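Local coordinates for M157 (Murid herpesvirus 1, PDB 2NYK), which serves as a viral ligand for Ly49 receptors of mouse natural killer cells and belongs to the MHC class I-like proteins, at residues Val27-Arg31 and Leu83-Leu87; Thr180-Phe184 and Ala238-Val243; Val206-Leu210 and Ala233-Gln239; Ser215-Thr219 and Thr230-Pro234. The protein carries 1 engineered substitution. The contacts are given in a common frame with arbitrary orientation. Residue numbers count along the deposited sequence, not the author numbering.

Contact 1: Val27-Arg31 and Leu83-Leu87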
# COMPACT_ATOMS: atom_id res chain seq x y z
N VAL A 27 7.51 9.96 2.60
CA VAL A 27 7.40 10.97 3.64
C VAL A 27 6.97 12.28 3.00
O VAL A 27 7.51 12.69 1.97
CB VAL A 27 8.74 11.20 4.41
CG1 VAL A 27 8.58 12.30 5.46
CG2 VAL A 27 9.21 9.92 5.07
N THR A 28 5.99 12.92 3.63
CA THR A 28 5.49 14.21 3.21
C THR A 28 5.64 15.19 4.36
O THR A 28 5.30 14.88 5.51
CB THR A 28 4.02 14.13 2.77
OG1 THR A 28 3.91 13.21 1.67
CG2 THR A 28 3.52 15.49 2.33
N VAL A 29 6.21 16.36 4.07
CA VAL A 29 6.33 17.45 5.03
C VAL A 29 5.67 18.70 4.43
O VAL A 29 5.91 19.05 3.28
CB VAL A 29 7.82 17.71 5.37
CG1 VAL A 29 7.99 19.03 6.08
CG2 VAL A 29 8.38 16.58 6.23
N THR A 30 4.81 19.36 5.20
CA THR A 30 4.12 20.57 4.73
C THR A 30 4.43 21.73 5.67
O THR A 30 4.61 21.52 6.87
CB THR A 30 2.57 20.38 4.63
OG1 THR A 30 2.26 19.19 3.90
CG2 THR A 30 1.90 21.57 3.93
N ARG A 31 4.52 22.94 5.11
CA ARG A 31 4.57 24.18 5.91
C ARG A 31 3.29 24.33 6.72
O ARG A 31 2.18 24.37 6.16
CB ARG A 31 4.75 25.41 5.01
CG ARG A 31 6.10 25.50 4.32
CD ARG A 31 7.06 26.45 5.06
NE ARG A 31 8.38 26.48 4.41
CZ ARG A 31 8.58 26.79 3.12
NH1 ARG A 31 7.55 27.09 2.33
NH2 ARG A 31 9.81 26.78 2.63
N LEU A 83 13.88 16.56 4.83
CA LEU A 83 12.89 17.38 4.13
C LEU A 83 12.57 18.67 4.89
O LEU A 83 12.42 19.72 4.27
CB LEU A 83 11.60 16.61 3.85
CG LEU A 83 11.57 15.31 3.03
CD1 LEU A 83 10.15 15.07 2.58
CD2 LEU A 83 12.53 15.32 1.83
N ASN A 84 12.46 18.58 6.21
CA ASN A 84 12.28 19.75 7.08
C ASN A 84 13.38 20.77 6.86
O ASN A 84 13.11 21.96 6.76
CB ASN A 84 12.31 19.36 8.56
CG ASN A 84 11.09 18.57 8.98
OD1 ASN A 84 9.96 18.92 8.65
ND2 ASN A 84 11.32 17.50 9.73
N ASN A 85 14.61 20.28 6.79
CA ASN A 85 15.78 21.11 6.49
C ASN A 85 15.68 21.79 5.15
O ASN A 85 15.98 22.98 5.04
CB ASN A 85 17.07 20.29 6.56
CG ASN A 85 17.63 20.21 7.96
OD1 ASN A 85 16.90 19.93 8.93
ND2 ASN A 85 18.94 20.46 8.09
N LEU A 86 15.27 21.05 4.13
CA LEU A 86 15.12 21.59 2.78
C LEU A 86 14.11 22.73 2.72
O LEU A 86 14.35 23.73 2.05
CB LEU A 86 14.74 20.49 1.79
CG LEU A 86 15.85 19.50 1.39
CD1 LEU A 86 15.24 18.25 0.73
CD2 LEU A 86 16.91 20.19 0.49
N LEU A 87 12.99 22.56 3.43
CA LEU A 87 11.98 23.61 3.50
C LEU A 87 12.53 24.85 4.19
O LEU A 87 12.57 25.93 3.58
CB LEU A 87 10.71 23.11 4.20
CG LEU A 87 9.75 22.19 3.44
CD1 LEU A 87 8.52 21.94 4.27
CD2 LEU A 87 9.34 22.79 2.10

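Contact 2: Thr180-Phe184 and Ala238-Val243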
# COMPACT_ATOMS: atom_id res chain seq x y z
N THR A 180 -11.97 -12.60 -0.69
CA THR A 180 -12.63 -11.33 -0.95
C THR A 180 -14.14 -11.43 -0.65
O THR A 180 -14.81 -12.32 -1.16
CB THR A 180 -12.39 -10.89 -2.41
OG1 THR A 180 -10.98 -10.91 -2.68
CG2 THR A 180 -12.95 -9.49 -2.66
N GLU A 181 -14.66 -10.55 0.21
CA GLU A 181 -16.07 -10.64 0.59
C GLU A 181 -16.86 -9.59 -0.17
O GLU A 181 -16.37 -8.50 -0.34
CB GLU A 181 -16.23 -10.47 2.09
CG GLU A 181 -15.40 -11.49 2.89
CD GLU A 181 -15.30 -11.18 4.37
OE1 GLU A 181 -15.45 -10.00 4.76
OE2 GLU A 181 -15.09 -12.14 5.15
N VAL A 182 -18.07 -9.95 -0.62
CA VAL A 182 -18.91 -9.09 -1.47
C VAL A 182 -20.39 -9.10 -1.05
O VAL A 182 -21.03 -10.14 -1.01
CB VAL A 182 -18.76 -9.45 -2.97
CG1 VAL A 182 -19.60 -8.52 -3.86
CG2 VAL A 182 -17.30 -9.39 -3.38
N GLU A 183 -20.90 -7.92 -0.71
CA GLU A 183 -22.30 -7.71 -0.37
C GLU A 183 -22.94 -6.97 -1.53
O GLU A 183 -22.73 -5.76 -1.71
CB GLU A 183 -22.42 -6.90 0.92
CG GLU A 183 -21.78 -7.59 2.13
CD GLU A 183 -21.52 -6.66 3.29
OE1 GLU A 183 -20.65 -5.77 3.19
OE2 GLU A 183 -22.16 -6.83 4.34
N PHE A 184 -23.69 -7.72 -2.34
CA PHE A 184 -24.31 -7.20 -3.55
C PHE A 184 -25.82 -7.44 -3.45
O PHE A 184 -26.30 -8.57 -3.61
CB PHE A 184 -23.70 -7.86 -4.79
CG PHE A 184 -24.24 -7.34 -6.11
CD1 PHE A 184 -24.56 -6.00 -6.28
CD2 PHE A 184 -24.39 -8.20 -7.19
CE1 PHE A 184 -25.06 -5.53 -7.49
CE2 PHE A 184 -24.88 -7.75 -8.41
CZ PHE A 184 -25.21 -6.41 -8.56
N ALA A 238 -28.78 -3.11 -12.22
CA ALA A 238 -27.59 -3.87 -12.61
C ALA A 238 -27.59 -5.24 -11.95
O ALA A 238 -27.94 -5.38 -10.76
CB ALA A 238 -26.31 -3.10 -12.25
N GLN A 239 -27.21 -6.25 -12.73
CA GLN A 239 -27.36 -7.64 -12.30
C GLN A 239 -26.04 -8.29 -11.91
O GLN A 239 -26.04 -9.41 -11.39
CB GLN A 239 -28.10 -8.48 -13.37
CG GLN A 239 -29.54 -8.04 -13.64
CD GLN A 239 -30.44 -8.14 -12.42
OE1 GLN A 239 -30.73 -9.24 -11.92
NE2 GLN A 239 -30.88 -6.99 -11.92
N ARG A 240 -24.93 -7.60 -12.17
CA ARG A 240 -23.59 -8.11 -11.90
C ARG A 240 -22.69 -7.07 -11.23
O ARG A 240 -22.71 -5.89 -11.59
CB ARG A 240 -22.93 -8.59 -13.20
CG ARG A 240 -23.50 -9.88 -13.76
CD ARG A 240 -23.62 -9.80 -15.27
NE ARG A 240 -24.52 -8.70 -15.64
CZ ARG A 240 -24.88 -8.39 -16.89
NH1 ARG A 240 -24.42 -9.08 -17.93
NH2 ARG A 240 -25.70 -7.36 -17.09
N CYS A 241 -21.94 -7.52 -10.24
CA CYS A 241 -20.89 -6.71 -9.60
C CYS A 241 -19.57 -7.40 -9.89
O CYS A 241 -19.37 -8.56 -9.56
CB CYS A 241 -21.11 -6.60 -8.09
SG CYS A 241 -19.82 -5.67 -7.23
N TYR A 242 -18.69 -6.67 -10.57
CA TYR A 242 -17.37 -7.16 -10.95
C TYR A 242 -16.29 -6.65 -9.99
O TYR A 242 -16.32 -5.50 -9.55
CB TYR A 242 -17.02 -6.73 -12.38
CG TYR A 242 -17.96 -7.29 -13.43
CD1 TYR A 242 -19.19 -6.67 -13.69
CD2 TYR A 242 -17.63 -8.43 -14.15
CE1 TYR A 242 -20.06 -7.17 -14.65
CE2 TYR A 242 -18.50 -8.95 -15.13
CZ TYR A 242 -19.72 -8.31 -15.37
OH TYR A 242 -20.59 -8.80 -16.31
N VAL A 243 -15.35 -7.53 -9.70
CA VAL A 243 -14.22 -7.18 -8.87
C VAL A 243 -12.97 -7.52 -9.64
O VAL A 243 -12.74 -8.67 -9.97
CB VAL A 243 -14.22 -7.96 -7.55
CG1 VAL A 243 -13.03 -7.55 -6.71
CG2 VAL A 243 -15.55 -7.75 -6.80

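Contact 3: Val206-Leu210 and Ala233-Gln239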
# COMPACT_ATOMS: atom_id res chain seq x y z
N VAL A 206 -14.05 -2.04 -8.20
CA VAL A 206 -15.39 -2.62 -8.15
C VAL A 206 -16.27 -1.86 -9.16
O VAL A 206 -16.33 -0.61 -9.15
CB VAL A 206 -16.01 -2.53 -6.75
CG1 VAL A 206 -17.37 -3.25 -6.70
CG2 VAL A 206 -15.09 -3.13 -5.73
N GLU A 207 -16.91 -2.63 -10.04
CA GLU A 207 -17.76 -2.06 -11.09
C GLU A 207 -19.07 -2.82 -11.19
O GLU A 207 -19.08 -4.06 -11.14
CB GLU A 207 -17.05 -2.14 -12.44
CG GLU A 207 -15.72 -1.39 -12.49
CD GLU A 207 -14.87 -1.78 -13.68
OE1 GLU A 207 -14.82 -2.99 -14.02
OE2 GLU A 207 -14.23 -0.87 -14.27
N LEU A 208 -20.17 -2.07 -11.32
CA LEU A 208 -21.51 -2.63 -11.59
C LEU A 208 -21.72 -2.77 -13.09
O LEU A 208 -21.13 -2.04 -13.88
CB LEU A 208 -22.62 -1.76 -10.99
CG LEU A 208 -22.70 -1.65 -9.46
CD1 LEU A 208 -23.77 -0.68 -9.01
CD2 LEU A 208 -22.90 -3.01 -8.80
N SER A 209 -22.58 -3.71 -13.48
CA SER A 209 -22.93 -3.89 -14.90
C SER A 209 -24.00 -2.88 -15.33
O SER A 209 -25.10 -3.26 -15.77
CB SER A 209 -23.40 -5.32 -15.16
OG SER A 209 -24.57 -5.59 -14.41
N LEU A 210 -23.67 -1.59 -15.19
CA LEU A 210 -24.55 -0.48 -15.57
C LEU A 210 -24.75 -0.37 -17.09
O LEU A 210 -24.20 0.55 -17.73
CB LEU A 210 -24.00 0.85 -15.02
CG LEU A 210 -24.08 1.05 -13.50
CD1 LEU A 210 -23.19 2.20 -13.02
CD2 LEU A 210 -25.53 1.27 -13.09
N ALA A 233 -25.46 2.66 -7.35
CA ALA A 233 -26.05 3.32 -8.49
C ALA A 233 -27.55 3.40 -8.23
O ALA A 233 -28.24 2.38 -8.29
CB ALA A 233 -25.74 2.55 -9.75
N PRO A 234 -28.03 4.61 -7.88
CA PRO A 234 -29.45 4.83 -7.63
C PRO A 234 -30.24 4.62 -8.91
O PRO A 234 -29.78 5.02 -10.00
CB PRO A 234 -29.52 6.30 -7.19
CG PRO A 234 -28.29 6.93 -7.80
CD PRO A 234 -27.25 5.85 -7.71
N GLY A 235 -31.41 3.97 -8.79
CA GLY A 235 -32.26 3.72 -9.96
C GLY A 235 -31.60 2.80 -10.96
O GLY A 235 -31.93 2.82 -12.15
N SER A 236 -30.65 1.99 -10.48
CA SER A 236 -30.01 0.96 -11.28
C SER A 236 -30.62 -0.41 -11.02
O SER A 236 -31.00 -0.72 -9.85
CB SER A 236 -28.51 0.91 -10.99
OG SER A 236 -27.90 -0.28 -11.50
N HIS A 237 -30.71 -1.21 -12.10
CA HIS A 237 -31.13 -2.61 -11.97
C HIS A 237 -30.02 -3.53 -12.46
O HIS A 237 -30.29 -4.59 -13.04
CB HIS A 237 -32.44 -2.85 -12.75
N ALA A 238 -28.78 -3.11 -12.22
CA ALA A 238 -27.59 -3.87 -12.61
C ALA A 238 -27.59 -5.24 -11.95
O ALA A 238 -27.94 -5.38 -10.76
CB ALA A 238 -26.31 -3.10 -12.25
N GLN A 239 -27.21 -6.25 -12.73
CA GLN A 239 -27.36 -7.64 -12.30
C GLN A 239 -26.04 -8.29 -11.91
O GLN A 239 -26.04 -9.41 -11.39
CB GLN A 239 -28.10 -8.48 -13.37
CG GLN A 239 -29.54 -8.04 -13.64
CD GLN A 239 -30.44 -8.14 -12.42
OE1 GLN A 239 -30.73 -9.24 -11.92
NE2 GLN A 239 -30.88 -6.99 -11.92

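Contact 4: Ser215-Thr219 and Thr230-Pro234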
# COMPACT_ATOMS: atom_id res chain seq x y z
N SER A 215 -24.30 6.56 -14.12
CA SER A 215 -24.08 7.42 -12.96
C SER A 215 -23.94 6.61 -11.68
O SER A 215 -24.89 5.98 -11.22
CB SER A 215 -25.24 8.41 -12.81
OG SER A 215 -25.04 9.26 -11.69
N ALA A 216 -22.75 6.62 -11.09
CA ALA A 216 -22.52 5.85 -9.87
C ALA A 216 -21.82 6.65 -8.78
O ALA A 216 -21.18 7.67 -9.06
CB ALA A 216 -21.72 4.58 -10.18
N ILE A 217 -21.97 6.18 -7.55
CA ILE A 217 -21.19 6.70 -6.44
C ILE A 217 -20.25 5.59 -5.96
O ILE A 217 -20.70 4.49 -5.60
CB ILE A 217 -22.07 7.18 -5.27
CG1 ILE A 217 -23.02 8.28 -5.74
CG2 ILE A 217 -21.19 7.70 -4.13
CD1 ILE A 217 -24.05 8.68 -4.71
N VAL A 218 -18.95 5.91 -5.96
CA VAL A 218 -17.91 5.00 -5.50
C VAL A 218 -17.19 5.52 -4.26
O VAL A 218 -16.66 6.63 -4.26
CB VAL A 218 -16.87 4.72 -6.60
CG1 VAL A 218 -15.94 3.58 -6.14
CG2 VAL A 218 -17.55 4.35 -7.91
N THR A 219 -17.16 4.69 -3.22
CA THR A 219 -16.48 5.03 -1.98
C THR A 219 -15.32 4.05 -1.73
O THR A 219 -15.46 2.84 -1.90
CB THR A 219 -17.46 5.01 -0.78
OG1 THR A 219 -18.53 5.94 -1.04
CG2 THR A 219 -16.74 5.44 0.50
N THR A 230 -17.15 0.56 -2.01
CA THR A 230 -18.60 0.52 -2.19
C THR A 230 -18.96 1.26 -3.48
O THR A 230 -18.46 2.35 -3.73
CB THR A 230 -19.33 1.21 -1.01
OG1 THR A 230 -18.92 0.63 0.24
CG2 THR A 230 -20.85 1.12 -1.16
N VAL A 231 -19.81 0.64 -4.30
CA VAL A 231 -20.34 1.25 -5.51
C VAL A 231 -21.86 1.14 -5.46
O VAL A 231 -22.43 0.03 -5.38
CB VAL A 231 -19.78 0.62 -6.82
CG1 VAL A 231 -19.93 -0.87 -6.82
CG2 VAL A 231 -20.50 1.18 -8.06
N LYS A 232 -22.51 2.30 -5.45
CA LYS A 232 -23.95 2.34 -5.53
C LYS A 232 -24.42 3.17 -6.70
O LYS A 232 -23.83 4.21 -7.03
CB LYS A 232 -24.61 2.77 -4.22
CG LYS A 232 -24.18 4.08 -3.63
CD LYS A 232 -24.53 4.08 -2.12
CE LYS A 232 -24.34 5.54 -1.58
NZ LYS A 232 -24.61 5.50 -0.08
N ALA A 233 -25.46 2.66 -7.35
CA ALA A 233 -26.05 3.32 -8.49
C ALA A 233 -27.55 3.40 -8.23
O ALA A 233 -28.24 2.38 -8.29
CB ALA A 233 -25.74 2.55 -9.75
N PRO A 234 -28.03 4.61 -7.88
CA PRO A 234 -29.45 4.83 -7.63
C PRO A 234 -30.24 4.62 -8.91
O PRO A 234 -29.78 5.02 -10.00
CB PRO A 234 -29.52 6.30 -7.19
CG PRO A 234 -28.29 6.93 -7.80
CD PRO A 234 -27.25 5.85 -7.71

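Contact 1: Val27-Arg31 and Leu83-Leu87
The end of strand 21-30 lies beneath the last part of helix 71-90. The two short axes approach to 8.8 Å and run at 32° to each other, so the helix follows the strand obliquely. Val-27 and Val-29 point toward the helix; Thr-28 and Thr-30, which alternate with them, point away. Val-29 is the main bump on the strand. It pushes into the hollow bounded by Leu-83 and Asn-84 and, one turn on, by Leu-87. Its CG2 rests 4.0 Å from CB of Leu-83. Its CG1 lies 3.5 Å from CD1 of Leu-87 and 3.2 Å from OD1 of Asn-84, whose side chain borders the hollow. Leu-83 in turn reaches down to Val-27, with CD1 3.6 Å from O of Val-27. Lys-80, one turn earlier, continues the helix cover over both valines. At the far end Arg-31 extends over Leu-87, and CD2 of Leu-87 lies against one face of the guanidinium. NH2 of Arg-31 donates a hydrogen bond of 3.0 Å to O of Leu-87, and it also bonds to O of Leu-91. This is helix-on-sheet packing of the MHC class I-like platform. The chemistry is an apolar interior closed by an arginine, which takes up carbonyl groups at the C-terminal end of the helix.

Contact 2: Thr180-Phe184 and Ala238-Val243
Strand 181-184 and strand 241-243 run nearly antiparallel, at 160°, but their axes stay 9.3 Å apart. No hydrogen bond joins them; the side chains of 180-184 bridge the gap to side chains and, at Phe-184, to the backbone of 238-241. Thr-180, Val-182 and Phe-184 face Cys-241 and Val-243. CG2 of Val-182 lies 4.2 Å from CG2 of Val-243. The Phe-184 ring receives a CH-pi contact from Cys-241, whose CB sits 3.7 Å from the ring centroid and almost on its normal. SG of Cys-241 is 5.0 Å from the same centroid, an oblique sulfur-aromatic contact. At the ring edge, CE2 of Phe-184 comes within 3.6 Å of O of Gln-239. Cys-241 is disulfide-bonded to Cys-194 of strand 192-198, consistent with the core disulfide of an immunoglobulin-like domain. Around this buried layer, Leu-208 of strand 204-208 packs on Phe-184 and Cys-241, Val-253 of strand 249-253 touches Val-182, and Pro-265 of strand 262-267 lies against Val-182 and Val-243.

Contact 3: Val206-Leu210 and Ala233-Gln239
A type II beta turn from Ala-233 to Ser-236 opens the loop that leads to strand 241-245 of the immunoglobulin-like domain. This loop packs against the end of strand 204-208. Gly-235 occupies the turn with positive phi. Ser-236, the last residue of this turn, also starts an ST turn: with chi1 in t, it brings OG within 3.0 Å of N of Ala-238, which donates to it. Leu-208 and Leu-210 both adopt the m,t rotamer. They converge on Ala-233, whose CB lies 3.9 Å from CD1 of Leu-208 and 3.6 Å from CD2 of Leu-210. Ala-238 fits beside them, its CB 4.1 Å from CB of Leu-208. Ser-209 is the centre of an inverse gamma turn, which bends the chain just after the strand. Its p rotamer directs OG to the loop backbone, where Arg-240 N is the stronger partner. Gln-239 folds back in an m,m conformation, and its NE2 donates to O of His-237 at 2.7 Å. The one hydrogen bond between the two segments is weak, from N of Gln-239 to OG of Ser-209 at 3.2 Å.

Contact 4: Ser215-Thr219 and Thr230-Pro234
Four backbone hydrogen bonds hold these strands together, in two reciprocal pairs. N of Ile-217 donates to O of Lys-232 at 2.8 Å, and N of Lys-232 returns a bond of 2.8 Å to O of Ile-217. Thr-219 N donates to Thr-230 O at 2.7 Å, and Thr-230 N to Thr-219 O at 2.8 Å. Ile-217 with Lys-232 and Thr-219 with Thr-230 are thus hydrogen-bonded pairs. Val-218 and Val-231 form the non-hydrogen-bonded pair between them, with CA atoms 4.5 Å apart. CA-H...O contacts add to the ladder: CA of Val-218 is 3.2 Å from O of Thr-230, and CA of Val-231 is 3.3 Å from O of Ile-217. The axes of 217-219 and 230-233 approach to 4.7 Å and run at 167°. Side chains then divide between the faces. Ile-217, Lys-232, Thr-219 and Thr-230 share one face, where CB of Ile-217 lies 4.1 Å from CG of Lys-232. Val-218 and Val-231 share the other. There CG2 of Val-231 touches CG2 of Val-218 at 4.3 Å and CB of Ala-216 at 4.2 Å. Val-231 is buried, since Val-206 and Leu-208 of strand 204-208 also pack on it. Strand 227-233 pairs on its other edge with strand 192-198, through Val-231 with Cys-194. This is an antiparallel beta hairpin, with strand 217-222 at the edge of the sheet in the immunoglobulin-like domain.

How the contacts relate
Contact 1 stands apart, its centre about 37 to 44 Å from the centres of the others. It belongs to the helix-and-sheet platform, while contacts 2, 3 and 4 cluster in the immunoglobulin-like domain. Contact 2 is buried, and its chemistry is apolar, aromatic and sulfur. Contact 4 is on the surface and relies on backbone hydrogen bonds. Contacts 1 and 3 are partly buried: contact 1 combines apolar packing with an arginine-to-carbonyl bond, contact 3 small apolar contacts with turn bonds. Contact 3 shares Ala-238 and Gln-239 with contact 2, and Ala-233 and Pro-234 with contact 4. A probable hydrogen bond from Tyr-242 N to Glu-207 O, 2.7 Å, also ties contact 2 to contact 3.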